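Local coordinates for RNA-binding protein, putative (Trypanosoma brucei, PDB 6E4O) that binds and remodels RNA in kinetoplastid RNA editing through the RNA recognition motif that makes up this fragment of the longer protein, at residues H18-H23 against A66-R71; C33-F36 against R40-V43. One frame throughout, in Å; residues are numbered along the deposited sequence.

Overall arrangement
Leu-20 joins the two contacts, whose centres lie 9 Å apart: its CD1 belongs to contact 1, while Leu-20 CD2 comes within 3.4 Å of Ala-41 CB in contact 2 and 3.9 Å of Cys-33 SG. The domain is an RNA recognition motif, and one helix here ties distant strands of its sheet into a single core. In contact 1 helix 17-24 reaches Leu-68, at the break in strand 66-70; contact 2 is the beta hairpin 30-36/40-45 on the other side of strand 5-9, nested in the chain loop that contact 1 closes. The fragment is RNA-free; in the related second RRM of SRSF1, the first helix itself meets RNA, so a similar role here is possible.

Contact 1 (H18-H23 against A66-R71); sequences HTLKDH and ATLFLR
His-23 NE2 is hydrogen-bonded to Ser-61 OG and also lies 4.0 Å from Leu-68 CD1, a polar tie beside an apolar touch. This is the helix-on-sheet packing of the RNA recognition motif, the beta-alpha-beta-beta-alpha-beta sandwich, in which helix 17-24 packs under the sheet and reaches Leu-68 at the break in strand 66-70. Ser-61 serves both partners, because it is also bonded through its backbone to Leu-68; the imidazole is thereby tied to the same residue that is bonded to the Leu-68 backbone. His-23 CD2 comes closest, 3.8 Å from Leu-68 CD1, a methyl that meets the ring at an oblique angle. The two side chains approach from opposite directions, and Leu-68 reaches across because CD1 continues its chain fully extended (chi2 -179°). On the helix, Leu-20, its CG anti to the backbone N (chi1 178°), turns CD1 toward the strand. The backbones themselves stay well apart, 10.1 Å between Leu-20 CA and Leu-68 CA, leaving the side chains to bridge the gap. Leu-63 and Leu-11 touch both leucines. A single methyl carries the whole junction: Leu-68 CD1 also packs on Leu-20 CD1 at 4.1 Å.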
loop_
_atom_site.group_PDB
_atom_site.type_symbol
_atom_site.label_atom_id
_atom_site.label_comp_id
_atom_site.label_asym_id
_atom_site.label_seq_id
_atom_site.Cartn_x
_atom_site.Cartn_y
_atom_site.Cartn_z
ATOM N N HIS A 18 1.747 -10.033 1.078
ATOM C CA HIS A 18 0.353 -10.443 0.914
ATOM C C HIS A 18 -0.536 -9.794 1.970
ATOM O O HIS A 18 -1.700 -9.490 1.719
ATOM C CB HIS A 18 0.202 -11.971 0.863
ATOM C CG HIS A 18 -0.134 -12.594 2.178
ATOM N ND1 HIS A 18 0.826 -12.937 3.106
ATOM C CD2 HIS A 18 -1.326 -12.945 2.720
ATOM C CE1 HIS A 18 0.239 -13.470 4.164
ATOM N NE2 HIS A 18 -1.067 -13.487 3.955
ATOM N N THR A 19 0.033 -9.556 3.145
ATOM C CA THR A 19 -0.666 -8.826 4.198
ATOM C C THR A 19 -0.922 -7.372 3.798
ATOM O O THR A 19 -2.006 -6.832 4.030
ATOM C CB THR A 19 0.132 -8.881 5.505
ATOM O OG1 THR A 19 0.245 -10.249 5.911
ATOM C CG2 THR A 19 -0.560 -8.079 6.597
ATOM N N LEU A 20 0.078 -6.742 3.194
ATOM C CA LEU A 20 -0.082 -5.385 2.680
ATOM C C LEU A 20 -1.115 -5.362 1.570
ATOM O O LEU A 20 -1.964 -4.470 1.506
ATOM C CB LEU A 20 1.250 -4.854 2.156
ATOM C CG LEU A 20 1.165 -3.450 1.553
ATOM C CD1 LEU A 20 0.607 -2.462 2.573
ATOM C CD2 LEU A 20 2.540 -3.004 1.069
ATOM N N LYS A 21 -1.042 -6.349 0.687
ATOM C CA LYS A 21 -1.992 -6.432 -0.410
ATOM C C LYS A 21 -3.421 -6.505 0.124
ATOM O O LYS A 21 -4.303 -5.789 -0.351
ATOM C CB LYS A 21 -1.702 -7.636 -1.306
ATOM C CG LYS A 21 -2.713 -7.805 -2.432
ATOM C CD LYS A 21 -2.374 -9.005 -3.298
ATOM C CE LYS A 21 -3.417 -9.236 -4.384
ATOM N NZ LYS A 21 -3.006 -10.338 -5.300
ATOM N N ASP A 22 -3.656 -7.363 1.113
ATOM C CA ASP A 22 -4.999 -7.491 1.669
ATOM C C ASP A 22 -5.481 -6.187 2.293
ATOM O O ASP A 22 -6.658 -5.835 2.175
ATOM C CB ASP A 22 -5.088 -8.632 2.689
ATOM C CG ASP A 22 -5.217 -9.992 2.034
ATOM O OD1 ASP A 22 -5.624 -10.057 0.854
ATOM O OD2 ASP A 22 -4.914 -10.999 2.703
ATOM N N HIS A 23 -4.581 -5.484 2.971
ATOM C CA HIS A 23 -4.913 -4.195 3.562
ATOM C C HIS A 23 -5.369 -3.208 2.476
ATOM O O HIS A 23 -6.368 -2.498 2.626
ATOM C CB HIS A 23 -3.707 -3.644 4.328
ATOM C CG HIS A 23 -3.984 -2.362 5.052
ATOM N ND1 HIS A 23 -4.820 -2.287 6.142
ATOM C CD2 HIS A 23 -3.515 -1.109 4.843
ATOM C CE1 HIS A 23 -4.865 -1.033 6.572
ATOM N NE2 HIS A 23 -4.082 -0.303 5.802
ATOM N N ALA A 66 1.298 -0.848 12.944
ATOM C CA ALA A 66 2.137 0.222 12.413
ATOM C C ALA A 66 1.343 1.151 11.501
ATOM O O ALA A 66 0.571 0.689 10.663
ATOM C CB ALA A 66 3.320 -0.371 11.643
ATOM N N THR A 67 1.558 2.458 11.651
ATOM C CA THR A 67 0.874 3.456 10.832
ATOM C C THR A 67 1.586 3.624 9.503
ATOM O O THR A 67 2.792 3.875 9.467
ATOM C CB THR A 67 0.856 4.818 11.523
ATOM O OG1 THR A 67 0.155 4.700 12.762
ATOM C CG2 THR A 67 0.169 5.855 10.646
ATOM N N LEU A 68 0.836 3.507 8.412
ATOM C CA LEU A 68 1.431 3.581 7.077
ATOM C C LEU A 68 1.359 4.986 6.510
ATOM O O LEU A 68 0.388 5.705 6.736
ATOM C CB LEU A 68 0.720 2.627 6.119
ATOM C CG LEU A 68 0.577 1.165 6.538
ATOM C CD1 LEU A 68 -0.119 0.404 5.439
ATOM C CD2 LEU A 68 1.925 0.550 6.858
ATOM N N PHE A 69 2.389 5.354 5.750
ATOM C CA PHE A 69 2.411 6.609 5.018
ATOM C C PHE A 69 2.372 6.254 3.535
ATOM O O PHE A 69 3.163 5.426 3.080
ATOM C CB PHE A 69 3.679 7.397 5.356
ATOM C CG PHE A 69 3.829 8.673 4.577
ATOM C CD1 PHE A 69 3.464 9.888 5.133
ATOM C CD2 PHE A 69 4.339 8.658 3.287
ATOM C CE1 PHE A 69 3.602 11.072 4.422
ATOM C CE2 PHE A 69 4.479 9.842 2.570
ATOM C CZ PHE A 69 4.112 11.044 3.135
ATOM N N LEU A 70 1.449 6.871 2.794
ATOM C CA LEU A 70 1.271 6.586 1.365
ATOM C C LEU A 70 1.557 7.817 0.534
ATOM O O LEU A 70 1.149 8.918 0.895
ATOM C CB LEU A 70 -0.170 6.176 1.092
ATOM C CG LEU A 70 -0.721 5.044 1.961
ATOM C CD1 LEU A 70 -2.139 4.737 1.526
ATOM C CD2 LEU A 70 0.169 3.832 1.827
ATOM N N ARG A 71 2.221 7.628 -0.603
ATOM C CA ARG A 71 2.507 8.749 -1.492
ATOM C C ARG A 71 2.483 8.333 -2.967
ATOM O O ARG A 71 2.262 9.189 -3.847
ATOM C CB ARG A 71 3.851 9.402 -1.105
ATOM C CG ARG A 71 4.874 9.524 -2.207
ATOM C CD ARG A 71 6.288 9.632 -1.658
ATOM N NE ARG A 71 6.476 10.684 -0.661
ATOM C CZ ARG A 71 7.456 10.670 0.242
ATOM N NH1 ARG A 71 8.308 9.648 0.273
ATOM N NH2 ARG A 71 7.584 11.658 1.122
#

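Contact 2 (C33-F36 against R40-V43); sequences CKVF and RAVV
Phe-36 leans over Val-42 and the backbone beside it, and its path shows how a beta hairpin puts an aromatic ring on the sheet surface of an RNA recognition motif. Phe-36 CB lies 3.8 Å from Arg-40 O. With CG beside the backbone N (chi1 -64°), the ring turns back along the neighbouring strand: Phe-36 CD1 sits 4.1 Å from Ala-41 CA, and farther out Phe-36 CE1 meets Val-42 CG2 at 3.9 Å, the valine branch that likewise lies beside its own backbone N. The methyl meets the ring obliquely. Lys-34, Phe-36, Arg-40 and Val-42 all start on this face. In RNA recognition motifs RNA commonly lies across the two central strands, here 5-9 and 40-45; 30-36 is an edge strand.

Between the strands, a reciprocal pair of bonds joins Lys-34 and Val-42, Val-42 N giving its hydrogen to Lys-34 O at 3.0 Å. Nearer the turn, Phe-36 N points almost straight at Arg-40 O (172° at the hydrogen), though it stands 30° off the carbonyl plane. The guanidinium of Arg-40 is tied back to the turn, NE bonding to Ser-37 O.

The other face turns to the core; Cys-33, Ala-41 and Val-43 are buried there. Cys-33 and Val-43 form a non-hydrogen-bonded pair, as do Val-35 and Ala-41, and Leu-20 of helix 17-24 covers Cys-33, Ala-41 and Val-43, with Leu-24 also touching Val-43. Packing is tight at Ala-41, whose CB stands only 3.2 Å from Lys-34 O. At the opposite end from the turn, Cys-33 sends its sulfur down from the sheet toward helix 17-24, where SG lies beside Val-43 CG2 at 3.8 Å.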
loop_
_atom_site.group_PDB
_atom_site.type_symbol
_atom_site.label_atom_id
_atom_site.label_comp_id
_atom_site.label_asym_id
_atom_site.label_seq_id
_atom_site.Cartn_x
_atom_site.Cartn_y
_atom_site.Cartn_z
ATOM N N CYS A 33 2.804 -5.828 -5.807
ATOM C CA CYS A 33 2.967 -5.535 -4.391
ATOM C C CYS A 33 4.248 -6.191 -3.919
ATOM O O CYS A 33 4.313 -7.411 -3.768
ATOM C CB CYS A 33 1.771 -6.058 -3.580
ATOM S SG CYS A 33 1.770 -5.460 -1.888
ATOM N N LYS A 34 5.274 -5.380 -3.707
ATOM C CA LYS A 34 6.557 -5.907 -3.267
ATOM C C LYS A 34 7.085 -5.116 -2.085
ATOM O O LYS A 34 7.026 -3.881 -2.076
ATOM C CB LYS A 34 7.569 -5.837 -4.408
ATOM C CG LYS A 34 8.930 -6.402 -4.029
ATOM C CD LYS A 34 9.408 -7.453 -5.018
ATOM C CE LYS A 34 8.488 -8.657 -5.016
ATOM N NZ LYS A 34 9.158 -9.863 -5.573
ATOM N N VAL A 35 7.628 -5.835 -1.112
ATOM C CA VAL A 35 8.164 -5.225 0.094
ATOM C C VAL A 35 9.662 -5.044 -0.042
ATOM O O VAL A 35 10.351 -5.900 -0.599
ATOM C CB VAL A 35 7.873 -6.086 1.343
ATOM C CG1 VAL A 35 8.560 -5.495 2.573
ATOM C CG2 VAL A 35 6.365 -6.182 1.570
ATOM N N PHE A 36 10.156 -3.915 0.452
ATOM C CA PHE A 36 11.571 -3.574 0.383
ATOM C C PHE A 36 12.104 -3.276 1.779
ATOM O O PHE A 36 11.391 -3.438 2.766
ATOM C CB PHE A 36 11.776 -2.391 -0.557
ATOM C CG PHE A 36 11.399 -2.707 -1.956
ATOM C CD1 PHE A 36 10.201 -2.266 -2.484
ATOM C CD2 PHE A 36 12.212 -3.527 -2.727
ATOM C CE1 PHE A 36 9.839 -2.605 -3.783
ATOM C CE2 PHE A 36 11.852 -3.871 -4.017
ATOM C CZ PHE A 36 10.667 -3.415 -4.542
ATOM N N ARG A 40 9.249 -0.506 3.838
ATOM C CA ARG A 40 8.706 0.164 2.667
ATOM C C ARG A 40 8.237 -0.829 1.601
ATOM O O ARG A 40 8.631 -1.993 1.600
ATOM C CB ARG A 40 9.757 1.110 2.080
ATOM C CG ARG A 40 10.133 2.237 3.044
ATOM C CD ARG A 40 11.357 3.004 2.556
ATOM N NE ARG A 40 12.558 2.181 2.635
ATOM C CZ ARG A 40 13.784 2.606 2.342
ATOM N NH1 ARG A 40 13.980 3.861 1.955
ATOM N NH2 ARG A 40 14.814 1.776 2.448
ATOM N N ALA A 41 7.384 -0.358 0.701
ATOM C CA ALA A 41 6.867 -1.202 -0.371
ATOM C C ALA A 41 6.458 -0.353 -1.553
ATOM O O ALA A 41 6.312 0.861 -1.436
ATOM C CB ALA A 41 5.665 -2.032 0.121
ATOM N N VAL A 42 6.286 -0.993 -2.698
ATOM C CA VAL A 42 5.708 -0.326 -3.862
ATOM C C VAL A 42 4.540 -1.171 -4.316
ATOM O O VAL A 42 4.654 -2.387 -4.418
ATOM C CB VAL A 42 6.719 -0.197 -5.013
ATOM C CG1 VAL A 42 6.040 0.363 -6.271
ATOM C CG2 VAL A 42 7.868 0.683 -4.592
ATOM N N VAL A 43 3.417 -0.514 -4.568
ATOM C CA VAL A 43 2.207 -1.194 -4.958
ATOM C C VAL A 43 1.658 -0.540 -6.214
ATOM O O VAL A 43 1.785 0.664 -6.392
ATOM C CB VAL A 43 1.167 -1.074 -3.815
ATOM C CG1 VAL A 43 -0.157 -1.736 -4.190
ATOM C CG2 VAL A 43 1.736 -1.664 -2.519
#